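Local coordinates for protein peptide amidase (Stenotrophomonas maltophilia, PDB 1M22) that probably hydrolyses amide bonds, as a peptide amidase of the amidase signature family that works with a serine nucleophile and a lysine, at residues Q17-M20 and E24-S27; A63-E68 and P77-P82. One frame throughout, in Å; residues are numbered along the deposited sequence.

Interaction 1 of 2, residues Q17-M20 and E24-S27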
# COMPACT_ATOMS: atom_id res chain seq x y z
N GLN A 17 3.59 -7.93 20.74
CA GLN A 17 3.42 -6.98 21.84
C GLN A 17 3.20 -7.73 23.16
O GLN A 17 3.76 -7.36 24.19
CB GLN A 17 2.24 -6.05 21.56
CG GLN A 17 2.08 -4.93 22.58
CD GLN A 17 3.34 -4.11 22.74
OE1 GLN A 17 3.95 -4.08 23.81
NE2 GLN A 17 3.74 -3.44 21.67
N ALA A 18 2.41 -8.80 23.11
CA ALA A 18 2.15 -9.59 24.31
C ALA A 18 3.45 -10.21 24.81
O ALA A 18 3.70 -10.24 26.02
CB ALA A 18 1.13 -10.68 24.01
N ARG A 19 4.27 -10.70 23.90
CA ARG A 19 5.55 -11.31 24.27
C ARG A 19 6.47 -10.30 24.94
O ARG A 19 7.11 -10.60 25.95
CB ARG A 19 6.24 -11.91 23.05
CG ARG A 19 5.49 -13.04 22.39
CD ARG A 19 6.29 -13.61 21.23
NE ARG A 19 5.55 -14.61 20.48
CZ ARG A 19 6.06 -15.34 19.49
NH1 ARG A 19 7.33 -15.18 19.15
NH2 ARG A 19 5.31 -16.23 18.85
N MET A 20 6.56 -9.09 24.38
CA MET A 20 7.41 -8.06 24.95
C MET A 20 6.87 -7.61 26.30
O MET A 20 7.63 -7.37 27.24
CB MET A 20 7.52 -6.86 24.01
CG MET A 20 8.29 -7.16 22.72
SD MET A 20 8.66 -5.69 21.72
CE MET A 20 7.10 -5.43 20.87
N GLU A 24 9.30 -11.69 27.63
CA GLU A 24 9.92 -12.82 26.95
C GLU A 24 10.58 -12.40 25.64
O GLU A 24 11.19 -13.22 24.95
CB GLU A 24 8.87 -13.90 26.66
CG GLU A 24 8.29 -14.54 27.90
CD GLU A 24 7.47 -15.78 27.58
OE1 GLU A 24 8.05 -16.75 27.06
OE2 GLU A 24 6.25 -15.77 27.86
N LEU A 25 10.46 -11.12 25.31
CA LEU A 25 11.03 -10.58 24.09
C LEU A 25 11.20 -9.08 24.25
O LEU A 25 10.42 -8.43 24.95
CB LEU A 25 10.10 -10.85 22.90
CG LEU A 25 10.45 -10.27 21.53
CD1 LEU A 25 11.71 -10.94 21.00
CD2 LEU A 25 9.30 -10.49 20.56
N ASP A 26 12.23 -8.52 23.63
CA ASP A 26 12.40 -7.07 23.67
C ASP A 26 12.57 -6.55 22.26
O ASP A 26 12.84 -7.32 21.32
CB ASP A 26 13.58 -6.65 24.55
CG ASP A 26 14.86 -7.35 24.20
OD1 ASP A 26 15.13 -7.56 23.00
OD2 ASP A 26 15.62 -7.68 25.14
N SER A 27 12.40 -5.25 22.10
CA SER A 27 12.50 -4.64 20.78
C SER A 27 13.84 -4.82 20.10
O SER A 27 13.89 -5.05 18.89
CB SER A 27 12.16 -3.15 20.87
OG SER A 27 12.02 -2.60 19.57
O HOH W 1 10.36 -7.11 27.45
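Arg19 and Met20, in the last turn of helix 13-21, meet Glu24 and Leu25 in a helix-loop-helix connection: the chain leaves one helix, passes its C-terminal end and enters helix 27-43. The backbone makes the first join. Glu24 N donates to Arg19 O at 3.0 Å, with an N-H...O angle of 151°, so the outgoing chain satisfies one carbonyl of the helix's final turn. One residue on, Met20 CA lies 3.0 Å from Leu25 O in a CA-H...O contact.

The apolar part of the join is built on Leu25. With CG anti to its backbone N (chi1 175°), the leucine presents CB, CG and CD2 to the helix, where Met20 CG packs 4.0 Å from Leu25 CG, and Leu25 CB sits at the same distance from Arg19 CB. Only the base of the arginine takes part; beyond CG its extended chain leads off, past Tyr8 and Thr11. The methionine sulfur reaches further along the loop, with Met20 SD 3.8 Å from Ser27 N.

Asp26 occupies the N-cap position of the second helix: its side chain caps a backbone N just past Ser27, and its OD1 is hydrogen-bonded to Thr29 OG1 as well. Across the turn, one water donates to two carbonyl oxygens at once, lying 2.8 Å from Met20 O and 2.8 Å from Leu25 O.

Interaction 2 of 2, residues A63-E68 and P77-P82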
# COMPACT_ATOMS: atom_id res chain seq x y z
N ALA A 63 16.39 0.17 21.28
CA ALA A 63 16.95 0.20 22.63
C ALA A 63 16.27 1.25 23.51
O ALA A 63 16.11 1.05 24.71
CB ALA A 63 18.45 0.46 22.57
N GLU A 64 15.88 2.37 22.90
CA GLU A 64 15.21 3.42 23.65
C GLU A 64 13.80 2.95 24.02
O GLU A 64 13.32 3.22 25.12
CB GLU A 64 15.14 4.71 22.83
CG GLU A 64 14.74 5.94 23.63
CD GLU A 64 15.65 6.19 24.82
OE1 GLU A 64 16.89 6.14 24.66
OE2 GLU A 64 15.12 6.45 25.93
N ARG A 65 13.14 2.25 23.10
CA ARG A 65 11.80 1.75 23.39
C ARG A 65 11.88 0.74 24.54
O ARG A 65 10.99 0.68 25.38
CB ARG A 65 11.17 1.07 22.16
CG ARG A 65 11.06 1.93 20.89
CD ARG A 65 10.16 3.16 20.95
NE ARG A 65 10.79 4.27 21.60
CZ ARG A 65 11.40 5.36 21.15
NH1 ARG A 65 11.57 5.72 19.88
NH2 ARG A 65 11.89 6.13 22.11
N ASP A 66 12.94 -0.06 24.56
CA ASP A 66 13.10 -1.04 25.63
C ASP A 66 13.38 -0.35 26.96
O ASP A 66 12.89 -0.79 28.00
CB ASP A 66 14.22 -2.04 25.30
CG ASP A 66 13.82 -3.05 24.24
OD1 ASP A 66 12.60 -3.30 24.08
OD2 ASP A 66 14.72 -3.60 23.57
N ARG A 67 14.18 0.72 26.94
CA ARG A 67 14.46 1.44 28.18
C ARG A 67 13.15 2.03 28.71
O ARG A 67 12.87 1.98 29.91
CB ARG A 67 15.48 2.56 27.94
CG ARG A 67 16.94 2.08 27.93
CD ARG A 67 17.92 3.24 27.87
NE ARG A 67 18.02 3.83 26.54
CZ ARG A 67 18.74 3.32 25.54
NH1 ARG A 67 19.45 2.21 25.72
NH2 ARG A 67 18.76 3.93 24.37
N GLU A 68 12.34 2.58 27.81
CA GLU A 68 11.05 3.15 28.20
C GLU A 68 10.17 2.07 28.81
O GLU A 68 9.50 2.30 29.82
CB GLU A 68 10.36 3.79 27.00
CG GLU A 68 11.12 4.97 26.40
CD GLU A 68 10.49 5.50 25.12
OE1 GLU A 68 9.76 4.74 24.45
OE2 GLU A 68 10.73 6.67 24.79
N PRO A 77 -0.07 -0.01 21.61
CA PRO A 77 -0.01 -1.30 20.90
C PRO A 77 1.19 -1.53 20.00
O PRO A 77 1.58 -2.67 19.77
CB PRO A 77 -1.32 -1.32 20.11
CG PRO A 77 -2.24 -0.50 20.95
CD PRO A 77 -1.36 0.65 21.36
N LEU A 78 1.78 -0.46 19.48
CA LEU A 78 2.92 -0.59 18.58
C LEU A 78 4.28 -0.34 19.23
O LEU A 78 5.30 -0.28 18.54
CB LEU A 78 2.77 0.36 17.38
CG LEU A 78 1.54 0.20 16.48
CD1 LEU A 78 1.66 1.17 15.31
CD2 LEU A 78 1.44 -1.23 15.97
N HIS A 79 4.31 -0.22 20.55
CA HIS A 79 5.56 0.04 21.26
C HIS A 79 6.61 -1.04 20.99
O HIS A 79 6.43 -2.20 21.36
CB HIS A 79 5.30 0.14 22.76
CG HIS A 79 6.46 0.71 23.53
ND1 HIS A 79 6.45 1.99 24.04
CD2 HIS A 79 7.66 0.19 23.85
CE1 HIS A 79 7.59 2.23 24.65
NE2 HIS A 79 8.35 1.15 24.55
N GLY A 80 7.70 -0.64 20.34
CA GLY A 80 8.78 -1.57 20.04
C GLY A 80 8.62 -2.41 18.78
O GLY A 80 9.48 -3.24 18.49
N ILE A 81 7.54 -2.20 18.03
CA ILE A 81 7.28 -2.96 16.81
C ILE A 81 8.05 -2.41 15.61
O ILE A 81 7.89 -1.24 15.25
CB ILE A 81 5.77 -2.95 16.48
CG1 ILE A 81 4.98 -3.63 17.60
CG2 ILE A 81 5.52 -3.63 15.14
CD1 ILE A 81 5.27 -5.11 17.77
N PRO A 82 8.91 -3.23 14.97
CA PRO A 82 9.69 -2.79 13.81
C PRO A 82 8.90 -2.79 12.51
O PRO A 82 8.21 -3.77 12.20
CB PRO A 82 10.85 -3.79 13.75
CG PRO A 82 10.88 -4.40 15.13
CD PRO A 82 9.42 -4.52 15.47
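His79 reaches across from a type II turn, Leu78 to Ile81, to the side of helix 58-70, and its imidazole is the largest single contributor to a small contact between that helix and the loop leading into strand 82-86. The tight part is the ring edge. His79 NE2 donates to Arg65 O at 2.8 Å in a nearly straight bond, 171° at the hydrogen, with the oxygen in the ring plane. A chi1 of -167° carries the ring away from its own backbone N and out to the helix, where Arg65 CB packs 3.7 Å from His79 NE2, while Arg65 CD lies over one face of the ring. Gly80 closes in beside it, with Gly80 CA 4.1 Å from Arg65 CB.

Toward the partly exposed side the contact is more polar and less enclosed. Glu68 OE1 comes within 3.3 Å of His79 CE1, its carboxylate turned about 50° from the ring. Arg65 holds that carboxylate side-on, NE to OE1 and NH2 to OE2, each from above its plane, and Arg75 adds a salt bridge to OE2. Further out, the exposed Arg67 pairs with Glu64 in a salt bridge that has no part in the contact.

His79 ND1 accepts a hydrogen bond from the backbone Arg75 N, so both ring nitrogens are engaged. NE2 donating and ND1 accepting is consistent with a neutral, NE2-protonated imidazole, fixed in its rotation.

Interactions 1 and 2 follow one another along the chain, yet their centres lie only about 9 Å apart, an example of consecutive contacts along a chain that pack against each other. Ser27 is the joint: its N lies 2.8 Å from Asp66 OD1 and its OG 2.8 Å from Gly80 O, both probable hydrogen bonds, so the start of helix 27-43 meets helix 58-70 and the turn at once. Packing adds to this, with Met20 CE 3.3 Å from His79 O. Both contacts lie away from the catalytic Lys86, Ser165 and Ser189, although the loop of interaction 2 runs directly into strand 82-86, which ends at Lys86.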